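Ice-binding protein (Flavobacteriaceae bacterium, PDB 5UYT) probably binds to ice crystals and restrains their growth, acting as an antifreeze protein built of right-handed beta-solenoids. Local coordinates at residues G322-D327 with A350-I355; L344-N349 with D375-K380; A299-N304 with A316-N321; V371-Y376 with V396-R401; A208-P213 with V306-T311. All blocks are in the same frame, centred on the assembly; numbering follows the deposited sequence.

Interaction 1: G322-D327 with A350-I355; sequences GKVTLD and ASVELI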
# COMPACT_ATOMS: atom_id res chain seq x y z
N GLY A 322 -6.67 -6.62 12.15
CA GLY A 322 -7.66 -6.33 11.13
C GLY A 322 -7.06 -6.56 9.75
O GLY A 322 -6.38 -7.56 9.53
N LYS A 323 -7.31 -5.61 8.86
CA LYS A 323 -7.04 -5.83 7.45
C LYS A 323 -5.82 -5.11 6.91
O LYS A 323 -5.60 -3.92 7.23
CB LYS A 323 -8.25 -5.32 6.65
CG LYS A 323 -8.09 -5.51 5.12
CD LYS A 323 -9.34 -5.24 4.30
CE LYS A 323 -9.86 -3.83 4.46
NZ LYS A 323 -11.01 -3.57 3.52
N VAL A 324 -5.05 -5.82 6.08
CA VAL A 324 -4.09 -5.20 5.17
C VAL A 324 -4.51 -5.57 3.74
O VAL A 324 -4.89 -6.71 3.49
CB VAL A 324 -2.62 -5.62 5.50
CG1 VAL A 324 -2.41 -7.13 5.34
CG2 VAL A 324 -1.62 -4.82 4.67
N THR A 325 -4.42 -4.59 2.83
CA THR A 325 -4.78 -4.81 1.43
C THR A 325 -3.57 -4.63 0.54
O THR A 325 -2.72 -3.72 0.78
CB THR A 325 -5.87 -3.81 1.02
OG1 THR A 325 -7.04 -4.01 1.81
CG2 THR A 325 -6.20 -3.94 -0.49
N LEU A 326 -3.45 -5.53 -0.44
CA LEU A 326 -2.37 -5.49 -1.43
C LEU A 326 -2.97 -5.10 -2.78
O LEU A 326 -3.83 -5.78 -3.31
CB LEU A 326 -1.65 -6.86 -1.48
CG LEU A 326 -1.20 -7.30 -0.06
CD1 LEU A 326 -0.61 -8.71 -0.19
CD2 LEU A 326 -0.16 -6.32 0.54
N ASP A 327 -2.48 -3.97 -3.32
CA ASP A 327 -3.10 -3.32 -4.47
C ASP A 327 -2.09 -3.41 -5.61
O ASP A 327 -1.04 -2.74 -5.58
CB ASP A 327 -3.36 -1.84 -4.09
CG ASP A 327 -3.89 -0.99 -5.23
OD1 ASP A 327 -4.08 -1.49 -6.36
OD2 ASP A 327 -4.10 0.24 -4.97
N ALA A 350 -8.40 -11.25 11.52
CA ALA A 350 -7.49 -10.45 10.69
C ALA A 350 -7.62 -10.92 9.22
O ALA A 350 -8.11 -12.02 8.95
CB ALA A 350 -6.04 -10.56 11.18
N SER A 351 -7.17 -10.08 8.27
CA SER A 351 -7.31 -10.46 6.87
C SER A 351 -6.25 -9.83 6.02
O SER A 351 -5.73 -8.74 6.34
CB SER A 351 -8.74 -10.15 6.31
OG SER A 351 -9.06 -8.74 6.37
N VAL A 352 -5.95 -10.53 4.93
CA VAL A 352 -5.12 -10.00 3.85
C VAL A 352 -6.06 -9.96 2.65
O VAL A 352 -6.61 -11.00 2.27
CB VAL A 352 -3.91 -10.93 3.56
CG1 VAL A 352 -3.07 -10.40 2.39
CG2 VAL A 352 -3.07 -11.10 4.84
N GLU A 353 -6.27 -8.78 2.05
CA GLU A 353 -7.13 -8.70 0.89
C GLU A 353 -6.35 -8.22 -0.32
O GLU A 353 -5.34 -7.55 -0.17
CB GLU A 353 -8.34 -7.78 1.18
CG GLU A 353 -9.15 -8.30 2.38
CD GLU A 353 -9.90 -9.61 2.17
OE1 GLU A 353 -10.09 -10.02 0.99
OE2 GLU A 353 -10.34 -10.24 3.20
N LEU A 354 -6.81 -8.63 -1.49
CA LEU A 354 -6.11 -8.35 -2.74
C LEU A 354 -7.04 -7.56 -3.64
O LEU A 354 -8.24 -7.93 -3.81
CB LEU A 354 -5.73 -9.68 -3.42
CG LEU A 354 -4.92 -10.65 -2.53
CD1 LEU A 354 -4.59 -11.95 -3.26
CD2 LEU A 354 -3.63 -10.04 -2.03
N ILE A 355 -6.53 -6.47 -4.21
CA ILE A 355 -7.33 -5.65 -5.12
C ILE A 355 -6.58 -5.30 -6.39
O ILE A 355 -5.35 -5.39 -6.45
CB ILE A 355 -7.88 -4.34 -4.47
CG1 ILE A 355 -6.75 -3.34 -4.15
CG2 ILE A 355 -8.70 -4.67 -3.23
CD1 ILE A 355 -7.27 -1.97 -3.71
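Neighbouring coils of a beta-solenoid meet where strand 323-327 runs parallel to strand 351-355, with K323 beside S351 and D327 beside I355. Five backbone hydrogen bonds join them in the regular parallel ladder; S351 N donates to G322 O at 2.9 Å and L326 N to E353 O at 2.8 Å. In such a right-handed beta-helix, equivalent strands stack one coil on the next, and like positions pile up in rows. V324, V352, L326 and L354 form the rows on one face: the L326 and L354 side chains lie side by side, pointing the same way, with CD1 of L326 3.8 Å from CD2 of L354. L326 CD1 also leans on V352 CG1 (3.9 Å). The opposite face is mixed. K323 crosses E353 at about a right angle, CD of K323 lying 3.6 Å from CG of E353, while their charged ends stay well apart. I355 CG1 sits between the N and carbonyl carbon of its own backbone (chi1 68°), from where it touches T325 CG2 and D327 CB, each at 3.7 Å. The D327 carboxylate itself is engaged through OD1 by Q329 N and by N356 ND2.

Interaction 2: L344-N349 with D375-K380; sequences LSTTVN and DYTKFK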
# COMPACT_ATOMS: atom_id res chain seq x y z
N LEU A 344 5.53 -12.97 13.74
CA LEU A 344 4.28 -12.44 13.20
C LEU A 344 3.11 -13.02 14.01
O LEU A 344 3.04 -14.24 14.20
CB LEU A 344 4.10 -12.84 11.72
CG LEU A 344 2.71 -12.55 11.14
CD1 LEU A 344 2.38 -11.04 11.20
CD2 LEU A 344 2.57 -13.09 9.71
N SER A 345 2.21 -12.15 14.48
CA SER A 345 0.99 -12.62 15.14
C SER A 345 -0.15 -11.78 14.60
O SER A 345 0.09 -10.78 13.90
CB SER A 345 1.08 -12.49 16.68
OG SER A 345 1.24 -11.12 17.06
N THR A 346 -1.39 -12.16 14.90
CA THR A 346 -2.55 -11.42 14.36
C THR A 346 -3.64 -11.32 15.40
O THR A 346 -3.66 -12.09 16.39
CB THR A 346 -3.16 -12.05 13.06
OG1 THR A 346 -4.02 -13.16 13.39
CG2 THR A 346 -2.07 -12.56 12.06
N THR A 347 -4.59 -10.44 15.14
CA THR A 347 -5.86 -10.46 15.88
C THR A 347 -6.78 -11.56 15.32
O THR A 347 -6.58 -12.04 14.18
CB THR A 347 -6.58 -9.12 15.78
OG1 THR A 347 -6.84 -8.80 14.43
CG2 THR A 347 -5.69 -7.98 16.41
N VAL A 348 -7.79 -11.94 16.10
CA VAL A 348 -8.89 -12.72 15.49
C VAL A 348 -9.49 -11.91 14.33
O VAL A 348 -9.44 -10.67 14.33
CB VAL A 348 -9.97 -13.16 16.51
CG1 VAL A 348 -9.32 -14.00 17.62
CG2 VAL A 348 -10.71 -11.94 17.12
N ASN A 349 -10.01 -12.62 13.33
CA ASN A 349 -10.67 -11.98 12.17
C ASN A 349 -9.72 -11.10 11.36
O ASN A 349 -10.21 -10.28 10.54
CB ASN A 349 -11.84 -11.07 12.62
CG ASN A 349 -13.12 -11.80 13.01
OD1 ASN A 349 -13.98 -11.23 13.77
ND2 ASN A 349 -13.33 -12.97 12.46
N ASP A 375 -7.53 -16.93 15.39
CA ASP A 375 -8.78 -17.56 14.92
C ASP A 375 -9.44 -16.76 13.79
O ASP A 375 -9.60 -15.54 13.89
CB ASP A 375 -9.84 -17.66 16.03
CG ASP A 375 -9.35 -18.34 17.32
OD1 ASP A 375 -8.14 -18.57 17.53
OD2 ASP A 375 -10.25 -18.63 18.16
N TYR A 376 -9.88 -17.46 12.77
CA TYR A 376 -10.69 -16.87 11.68
C TYR A 376 -9.95 -15.79 10.89
O TYR A 376 -10.56 -14.96 10.21
CB TYR A 376 -12.12 -16.45 12.17
CG TYR A 376 -12.89 -17.67 12.54
CD1 TYR A 376 -13.44 -18.46 11.54
CD2 TYR A 376 -12.94 -18.13 13.86
CE1 TYR A 376 -14.11 -19.64 11.84
CE2 TYR A 376 -13.60 -19.33 14.19
CZ TYR A 376 -14.14 -20.08 13.16
OH TYR A 376 -14.79 -21.27 13.45
N THR A 377 -8.63 -15.86 10.91
CA THR A 377 -7.82 -15.01 10.01
C THR A 377 -7.90 -15.52 8.56
O THR A 377 -7.96 -16.73 8.34
CB THR A 377 -6.39 -14.96 10.52
OG1 THR A 377 -6.41 -14.21 11.76
CG2 THR A 377 -5.45 -14.31 9.49
N LYS A 378 -8.01 -14.59 7.61
CA LYS A 378 -8.05 -14.93 6.19
C LYS A 378 -6.71 -14.48 5.64
O LYS A 378 -6.49 -13.27 5.37
CB LYS A 378 -9.23 -14.24 5.47
CG LYS A 378 -10.58 -14.76 5.97
CD LYS A 378 -11.76 -14.13 5.25
CE LYS A 378 -13.03 -14.90 5.64
NZ LYS A 378 -14.19 -14.19 5.05
N PHE A 379 -5.79 -15.43 5.50
CA PHE A 379 -4.42 -15.10 5.14
C PHE A 379 -4.17 -15.45 3.67
O PHE A 379 -4.76 -16.42 3.15
CB PHE A 379 -3.38 -15.80 6.06
CG PHE A 379 -2.11 -14.97 6.28
CD1 PHE A 379 -2.13 -13.91 7.19
CD2 PHE A 379 -0.95 -15.21 5.54
CE1 PHE A 379 -1.01 -13.08 7.38
CE2 PHE A 379 0.17 -14.38 5.72
CZ PHE A 379 0.14 -13.33 6.63
N LYS A 380 -3.31 -14.67 3.00
CA LYS A 380 -3.03 -14.89 1.57
C LYS A 380 -1.53 -14.75 1.33
O LYS A 380 -0.88 -13.88 1.91
CB LYS A 380 -3.82 -13.92 0.68
CG LYS A 380 -5.34 -14.18 0.83
CD LYS A 380 -6.21 -13.39 -0.13
CE LYS A 380 -7.71 -13.60 0.18
NZ LYS A 380 -8.07 -13.29 1.62
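T346 and T377 bring their hydroxyls together on the buried side of this contact, OG1 of T346 lying 3.1 Å from OG1 of T377. T346 OG1 sits between its own backbone N and carbonyl carbon (chi1 80°) and donates to T347 O at 2.9 Å, from above that carbonyl plane; it also accepts a bond from N374 N, and T377 OG1 is hydrogen-bonded to N374 O. An alanine in place of T346 would remove OG1 and would probably leave N374 N and T347 O without this shared partner. Deeper in, L344 and F379 reach toward each other tip to tip, CD2 of L344 being 3.9 Å from CZ of F379. The outer side is looser. Its one backbone bond across the contact, N349 N to D375 O, measures 3.0 Å and is nearly straight at 165°. Around it, V348 CG1 stands 4.0 Å from D375 CB, and the N349 and Y376 side chains cross obliquely, ND2 of N349 3.7 Å from CB of Y376; both residues are solvent-exposed. Strand 344-346 is paired with strand 318-320 of the previous coil, and strand 378-380 with strand 397-404 of the next, while the F379 ring meets W365 and rests on V352.

Interaction 3: A299-N304 with A316-N321; sequences AAFGQN and AATVLN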
# COMPACT_ATOMS: atom_id res chain seq x y z
N ALA A 299 4.09 -2.87 15.21
CA ALA A 299 3.03 -3.18 16.20
C ALA A 299 1.65 -2.72 15.73
O ALA A 299 0.64 -3.22 16.24
CB ALA A 299 3.37 -2.54 17.55
N ALA A 300 1.62 -1.80 14.76
CA ALA A 300 0.37 -1.18 14.31
C ALA A 300 -0.04 -1.62 12.88
O ALA A 300 -0.91 -1.01 12.25
CB ALA A 300 0.53 0.36 14.39
N PHE A 301 0.57 -2.68 12.38
CA PHE A 301 0.32 -3.19 11.01
C PHE A 301 -1.15 -3.61 10.87
O PHE A 301 -1.77 -4.10 11.81
CB PHE A 301 1.28 -4.39 10.77
CG PHE A 301 1.28 -4.94 9.37
CD1 PHE A 301 1.75 -4.19 8.27
CD2 PHE A 301 0.88 -6.26 9.16
CE1 PHE A 301 1.77 -4.77 6.98
CE2 PHE A 301 0.91 -6.85 7.89
CZ PHE A 301 1.35 -6.10 6.79
N GLY A 302 -1.71 -3.43 9.68
CA GLY A 302 -3.14 -3.66 9.46
C GLY A 302 -3.88 -2.34 9.55
O GLY A 302 -3.43 -1.32 9.02
N GLN A 303 -5.02 -2.37 10.22
CA GLN A 303 -5.85 -1.17 10.40
C GLN A 303 -6.13 -0.51 9.07
O GLN A 303 -6.10 0.73 8.96
CB GLN A 303 -5.16 -0.17 11.34
CG GLN A 303 -4.83 -0.73 12.71
CD GLN A 303 -4.38 0.39 13.62
OE1 GLN A 303 -5.20 1.13 14.13
NE2 GLN A 303 -3.08 0.57 13.74
N ASN A 304 -6.42 -1.34 8.06
CA ASN A 304 -6.80 -0.89 6.72
C ASN A 304 -5.65 -0.23 5.94
O ASN A 304 -5.89 0.58 5.02
CB ASN A 304 -8.07 -0.01 6.80
CG ASN A 304 -9.12 -0.62 7.72
OD1 ASN A 304 -9.53 -0.03 8.71
ND2 ASN A 304 -9.51 -1.82 7.41
N ALA A 316 10.61 -5.31 13.14
CA ALA A 316 10.32 -5.75 14.52
C ALA A 316 9.23 -6.79 14.45
O ALA A 316 8.64 -7.00 13.39
CB ALA A 316 9.83 -4.57 15.38
N ALA A 317 8.96 -7.43 15.59
CA ALA A 317 7.77 -8.29 15.69
C ALA A 317 6.56 -7.52 15.17
O ALA A 317 6.40 -6.31 15.48
CB ALA A 317 7.55 -8.68 17.15
N THR A 318 5.71 -8.21 14.42
CA THR A 318 4.63 -7.55 13.70
C THR A 318 3.30 -8.12 14.17
O THR A 318 3.19 -9.35 14.36
CB THR A 318 4.81 -7.80 12.21
OG1 THR A 318 5.98 -7.10 11.76
CG2 THR A 318 3.57 -7.37 11.39
N VAL A 319 2.32 -7.24 14.39
CA VAL A 319 0.98 -7.68 14.72
C VAL A 319 0.07 -7.22 13.57
O VAL A 319 0.02 -6.02 13.28
CB VAL A 319 0.49 -7.06 16.05
CG1 VAL A 319 -0.95 -7.50 16.36
CG2 VAL A 319 1.42 -7.50 17.19
N LEU A 320 -0.61 -8.15 12.91
CA LEU A 320 -1.63 -7.76 11.93
C LEU A 320 -2.96 -7.60 12.67
O LEU A 320 -3.55 -8.60 13.15
CB LEU A 320 -1.76 -8.82 10.83
CG LEU A 320 -2.93 -8.59 9.84
CD1 LEU A 320 -2.74 -7.28 9.10
CD2 LEU A 320 -3.07 -9.74 8.82
N ASN A 321 -3.41 -6.35 12.80
CA ASN A 321 -4.70 -6.06 13.44
C ASN A 321 -5.67 -5.76 12.33
O ASN A 321 -5.49 -4.74 11.61
CB ASN A 321 -4.62 -4.84 14.40
CG ASN A 321 -5.93 -4.62 15.20
OD1 ASN A 321 -7.04 -4.92 14.73
ND2 ASN A 321 -5.79 -4.10 16.43
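F301 and G302 join the loop 299-304 to N321 at a single backbone bridge between successive coils of the beta-solenoid. Two hydrogen bonds make it: N321 N donates to F301 O over 3.0 Å in an almost perfectly straight line (178°), and Q303 N donates to N321 O at 2.8 Å. A side chain on G302 would point into this bridge and collide with N321 O, so the close approach depends on the bare CA, against which L320 CD1 packs at 3.7 Å. The same methyl touches the F301 ring, CD1 of L320 being 3.8 Å from CD2 of F301. T318 CG2 comes to that ring carbon as well, at 3.7 Å from F301 CD2, and both methyls approach obliquely. F301 points its CB toward strand 318-320, and chi1 of -173° sets CG anti to the backbone N; CB lies 3.2 Å from V319 O, which sits at the ring's edge near its plane.

Further out, L295 and V324 also pack on the F301 ring, and strand 344-346 of the following coil covers the other flank, where T318 touches L344 and L320 touches T346. Two bonds within the segments fix local conformation. T318 OG1 donates to A316 O over 3.1 Å, which steadies the threonine whose methyl meets the ring. On the outer side, Q303 folds back over its own loop: NE2 donates to A300 O at 3.1 Å, the acceptor lying within 5° of the Q303 amide plane.

Interaction 4: V371-Y376 with V396-R401; sequences VDLNDY and VEIEGR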
# COMPACT_ATOMS: atom_id res chain seq x y z
N VAL A 371 5.33 -17.75 13.80
CA VAL A 371 4.15 -17.27 13.02
C VAL A 371 2.92 -17.78 13.75
O VAL A 371 2.80 -18.98 13.99
CB VAL A 371 4.18 -17.84 11.58
CG1 VAL A 371 2.89 -17.49 10.81
CG2 VAL A 371 5.42 -17.31 10.82
N ASP A 372 2.02 -16.88 14.12
CA ASP A 372 0.79 -17.30 14.80
C ASP A 372 -0.37 -16.61 14.10
O ASP A 372 -0.46 -15.36 14.11
CB ASP A 372 0.86 -16.91 16.26
CG ASP A 372 -0.32 -17.44 17.06
OD1 ASP A 372 -1.43 -17.54 16.50
OD2 ASP A 372 -0.13 -17.74 18.26
N LEU A 373 -1.20 -17.38 13.42
CA LEU A 373 -2.37 -16.82 12.71
C LEU A 373 -3.57 -17.05 13.61
O LEU A 373 -3.89 -18.20 13.92
CB LEU A 373 -2.58 -17.47 11.32
CG LEU A 373 -1.34 -17.28 10.41
CD1 LEU A 373 -1.70 -17.88 9.07
CD2 LEU A 373 -0.97 -15.79 10.25
N ASN A 374 -4.14 -15.96 14.14
CA ASN A 374 -5.21 -16.08 15.17
C ASN A 374 -6.56 -16.52 14.55
O ASN A 374 -6.71 -16.49 13.32
CB ASN A 374 -5.33 -14.73 15.89
CG ASN A 374 -5.70 -14.87 17.35
OD1 ASN A 374 -6.27 -15.88 17.77
ND2 ASN A 374 -5.41 -13.82 18.14
N ASP A 375 -7.53 -16.93 15.39
CA ASP A 375 -8.78 -17.56 14.92
C ASP A 375 -9.44 -16.76 13.79
O ASP A 375 -9.60 -15.54 13.89
CB ASP A 375 -9.84 -17.66 16.03
CG ASP A 375 -9.35 -18.34 17.32
OD1 ASP A 375 -8.14 -18.57 17.53
OD2 ASP A 375 -10.25 -18.63 18.16
N TYR A 376 -9.88 -17.46 12.77
CA TYR A 376 -10.69 -16.87 11.68
C TYR A 376 -9.95 -15.79 10.89
O TYR A 376 -10.56 -14.96 10.21
CB TYR A 376 -12.12 -16.45 12.17
CG TYR A 376 -12.89 -17.67 12.54
CD1 TYR A 376 -13.44 -18.46 11.54
CD2 TYR A 376 -12.94 -18.13 13.86
CE1 TYR A 376 -14.11 -19.64 11.84
CE2 TYR A 376 -13.60 -19.33 14.19
CZ TYR A 376 -14.14 -20.08 13.16
OH TYR A 376 -14.79 -21.27 13.45
N VAL A 396 -8.92 -20.57 10.49
CA VAL A 396 -8.07 -19.80 9.58
C VAL A 396 -8.24 -20.34 8.15
O VAL A 396 -8.32 -21.59 7.97
CB VAL A 396 -6.60 -19.87 10.03
CG1 VAL A 396 -5.67 -19.38 8.89
CG2 VAL A 396 -6.39 -19.00 11.26
N GLU A 397 -8.29 -19.42 7.17
CA GLU A 397 -8.32 -19.81 5.74
C GLU A 397 -7.02 -19.29 5.18
O GLU A 397 -6.65 -18.13 5.42
CB GLU A 397 -9.51 -19.13 5.04
CG GLU A 397 -10.84 -19.62 5.60
CD GLU A 397 -12.05 -18.87 5.05
OE1 GLU A 397 -11.87 -17.96 4.23
OE2 GLU A 397 -13.18 -19.22 5.46
N ILE A 398 -6.30 -20.15 4.45
CA ILE A 398 -5.05 -19.75 3.77
C ILE A 398 -5.21 -20.00 2.25
O ILE A 398 -5.60 -21.10 1.82
CB ILE A 398 -3.86 -20.59 4.31
CG1 ILE A 398 -3.47 -20.13 5.74
CG2 ILE A 398 -2.61 -20.52 3.40
CD1 ILE A 398 -3.13 -21.33 6.60
N GLU A 399 -4.97 -18.96 1.46
CA GLU A 399 -4.82 -19.10 0.01
C GLU A 399 -3.34 -18.83 -0.20
O GLU A 399 -2.89 -17.68 -0.21
CB GLU A 399 -5.69 -18.09 -0.73
CG GLU A 399 -5.66 -18.15 -2.24
CD GLU A 399 -6.45 -17.01 -2.88
OE1 GLU A 399 -7.14 -16.27 -2.12
OE2 GLU A 399 -6.42 -16.88 -4.14
N GLY A 400 -2.58 -19.92 -0.32
CA GLY A 400 -1.11 -19.79 -0.36
C GLY A 400 -0.54 -20.95 0.43
O GLY A 400 -0.96 -22.07 0.27
N ARG A 401 0.45 -20.68 1.30
CA ARG A 401 1.09 -21.75 2.05
C ARG A 401 1.72 -21.21 3.31
O ARG A 401 2.03 -20.04 3.38
CB ARG A 401 2.13 -22.56 1.24
CG ARG A 401 3.07 -21.75 0.37
CD ARG A 401 3.88 -22.65 -0.60
NE ARG A 401 3.14 -23.18 -1.77
CZ ARG A 401 2.73 -22.46 -2.81
NH1 ARG A 401 2.93 -21.11 -2.89
NH2 ARG A 401 2.11 -23.06 -3.83
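L373 O is hydrogen-bonded by N393 ND2 and, from across the contact, is met by the methyl CG2 of V396 at 3.7 Å. The next carbonyl has a similar setting: N374 O lies 3.3 Å from the same V396 CG2. No hydrogen bond runs between the two segments, so the contact is a methyl group set against two carbonyl oxygens, each of which has a hydrogen bond from another residue. V396 CG2 lies anti to its own carbonyl carbon, beside the backbone N, and is the branch that meets the turn. That methyl also touches the base of the leucine side chain, CG2 of V396 lying 4.1 Å from CB of L373. Farther along, the leucine tip reaches I398, with L373 CD1 a looser 4.4 Å from I398 CG1. The turn is shaped by its own polar groups as well: D375 N donates to N374 OD1 over 2.9 Å, with a bent angle of 144°. L373 also packs on F379, so V396 and I398 join an apolar cluster at the bend after strand 371-373. This is the corner of a right-handed beta-solenoid coil, where the turn after strand 371-373 packs on the start of strand 397-404 in the next coil.

Interaction 5: A208-P213 with V306-T311; sequences AVLTGP and VLTPHT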
# COMPACT_ATOMS: atom_id res chain seq x y z
N ALA A 208 5.64 5.38 -13.73
CA ALA A 208 6.12 3.99 -13.96
C ALA A 208 5.21 2.93 -13.36
O ALA A 208 4.77 3.05 -12.22
CB ALA A 208 7.53 3.81 -13.42
N VAL A 209 4.94 1.87 -14.12
CA VAL A 209 4.11 0.76 -13.65
C VAL A 209 4.90 -0.05 -12.63
O VAL A 209 6.01 -0.51 -12.95
CB VAL A 209 3.69 -0.19 -14.80
CG1 VAL A 209 2.83 -1.36 -14.27
CG2 VAL A 209 2.94 0.57 -15.87
N LEU A 210 4.35 -0.22 -11.43
CA LEU A 210 5.05 -0.98 -10.39
C LEU A 210 4.94 -2.47 -10.66
O LEU A 210 3.84 -3.00 -10.95
CB LEU A 210 4.48 -0.65 -8.99
CG LEU A 210 4.66 0.80 -8.50
CD1 LEU A 210 3.95 1.01 -7.14
CD2 LEU A 210 6.13 1.18 -8.41
N THR A 211 6.09 -3.15 -10.55
CA THR A 211 6.18 -4.60 -10.75
C THR A 211 6.44 -5.33 -9.46
O THR A 211 6.11 -6.52 -9.35
CB THR A 211 7.33 -4.97 -11.73
OG1 THR A 211 8.58 -4.49 -11.21
CG2 THR A 211 7.10 -4.36 -13.07
N GLY A 212 7.04 -4.64 -8.49
CA GLY A 212 7.58 -5.33 -7.33
C GLY A 212 8.86 -6.08 -7.74
O GLY A 212 9.31 -6.00 -8.90
N PRO A 213 9.47 -6.80 -6.78
CA PRO A 213 10.70 -7.56 -7.06
C PRO A 213 10.41 -8.83 -7.86
O PRO A 213 9.25 -9.20 -8.06
CB PRO A 213 11.19 -7.92 -5.66
CG PRO A 213 9.92 -8.09 -4.86
CD PRO A 213 9.02 -6.98 -5.39
N VAL A 306 -3.01 -0.02 3.10
CA VAL A 306 -2.97 -0.51 1.73
C VAL A 306 -1.51 -0.42 1.27
O VAL A 306 -0.86 0.64 1.44
CB VAL A 306 -3.86 0.35 0.80
CG1 VAL A 306 -3.84 -0.17 -0.64
CG2 VAL A 306 -5.30 0.38 1.32
N LEU A 307 -1.03 -1.51 0.65
CA LEU A 307 0.31 -1.60 0.11
C LEU A 307 0.26 -1.78 -1.42
O LEU A 307 -0.79 -2.12 -1.99
CB LEU A 307 1.08 -2.75 0.77
CG LEU A 307 1.23 -2.65 2.32
CD1 LEU A 307 2.03 -3.86 2.85
CD2 LEU A 307 1.86 -1.32 2.75
N THR A 308 1.40 -1.50 -2.07
CA THR A 308 1.55 -1.57 -3.53
C THR A 308 2.78 -2.45 -3.85
O THR A 308 3.51 -2.86 -2.93
CB THR A 308 1.69 -0.14 -4.13
OG1 THR A 308 2.65 0.61 -3.37
CG2 THR A 308 0.34 0.57 -4.13
N PRO A 309 3.00 -2.78 -5.15
CA PRO A 309 4.03 -3.77 -5.43
C PRO A 309 5.45 -3.26 -5.12
O PRO A 309 5.95 -2.33 -5.78
CB PRO A 309 3.87 -4.04 -6.94
CG PRO A 309 2.44 -3.72 -7.20
CD PRO A 309 2.19 -2.50 -6.35
N HIS A 310 6.06 -3.85 -4.08
CA HIS A 310 7.35 -3.43 -3.52
C HIS A 310 7.87 -4.58 -2.64
O HIS A 310 7.11 -5.48 -2.29
CB HIS A 310 7.20 -2.22 -2.57
CG HIS A 310 6.90 -0.92 -3.26
ND1 HIS A 310 5.65 -0.34 -3.22
CD2 HIS A 310 7.69 -0.07 -3.96
CE1 HIS A 310 5.67 0.81 -3.88
NE2 HIS A 310 6.89 1.00 -4.35
N THR A 311 9.12 -4.45 -2.22
CA THR A 311 9.63 -5.19 -1.10
C THR A 311 9.54 -4.28 0.14
O THR A 311 10.18 -3.22 0.18
CB THR A 311 11.09 -5.57 -1.34
OG1 THR A 311 11.19 -6.40 -2.50
CG2 THR A 311 11.64 -6.34 -0.12
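L210 and P309 bring the linker that leads from the first beta-solenoid to the second against the latter's loop after strand 305-307. The contact is mainly apolar. L210 CB lies 4.0 Å from P309 CD, and its CD1 reaches past the proline to H310, standing 3.7 Å from CE1, an oblique approach to the imidazole, and 3.9 Å from T308 CB. The proline's other end touches the linker backbone, P309 CB being 3.6 Å from G212 N. Replacing P309 by an alanine would remove CG and CD, and would probably open a gap beside L210 while letting the loop backbone turn more freely.

Polar bonds hold each side in shape. H310 has its ND1 bound to Y312 OH, with a weak bond to T308 O besides, and its ring meets that of Y312 at about 75°. T308 OG1 donates to D47, a residue of the first solenoid, which makes this loop part of the joint between the two domains. On the linker, L210 O accepts from N331 ND2, and T211 OG1 donates to G212 O at 2.9 Å, in the carbonyl plane and on a lone pair.

Beyond G212, P213 CG lies 3.2 Å from T311 OG1.

How the interactions relate
Interactions 1 to 4 climb through consecutive coils of the second solenoid, while interaction 5 lies at its junction with the first. Interactions 2 and 4 are neighbours, their centres about 6 Å apart, and share D375 and Y376. Interaction 1 ties into interaction 2 through V352, whose N and O meet K378 O and K380 NZ at 2.8 Å each, and into interaction 3 through K323 O, bonded to N304 N. Strand 305-307 extends the sheet of interaction 1 to interaction 5, with L307 pairing to T325 and D327. Interactions 4 and 5 are the farthest apart, about 24 Å between centres. No ligand marks a site among them; together they describe coil stacking and domain joining.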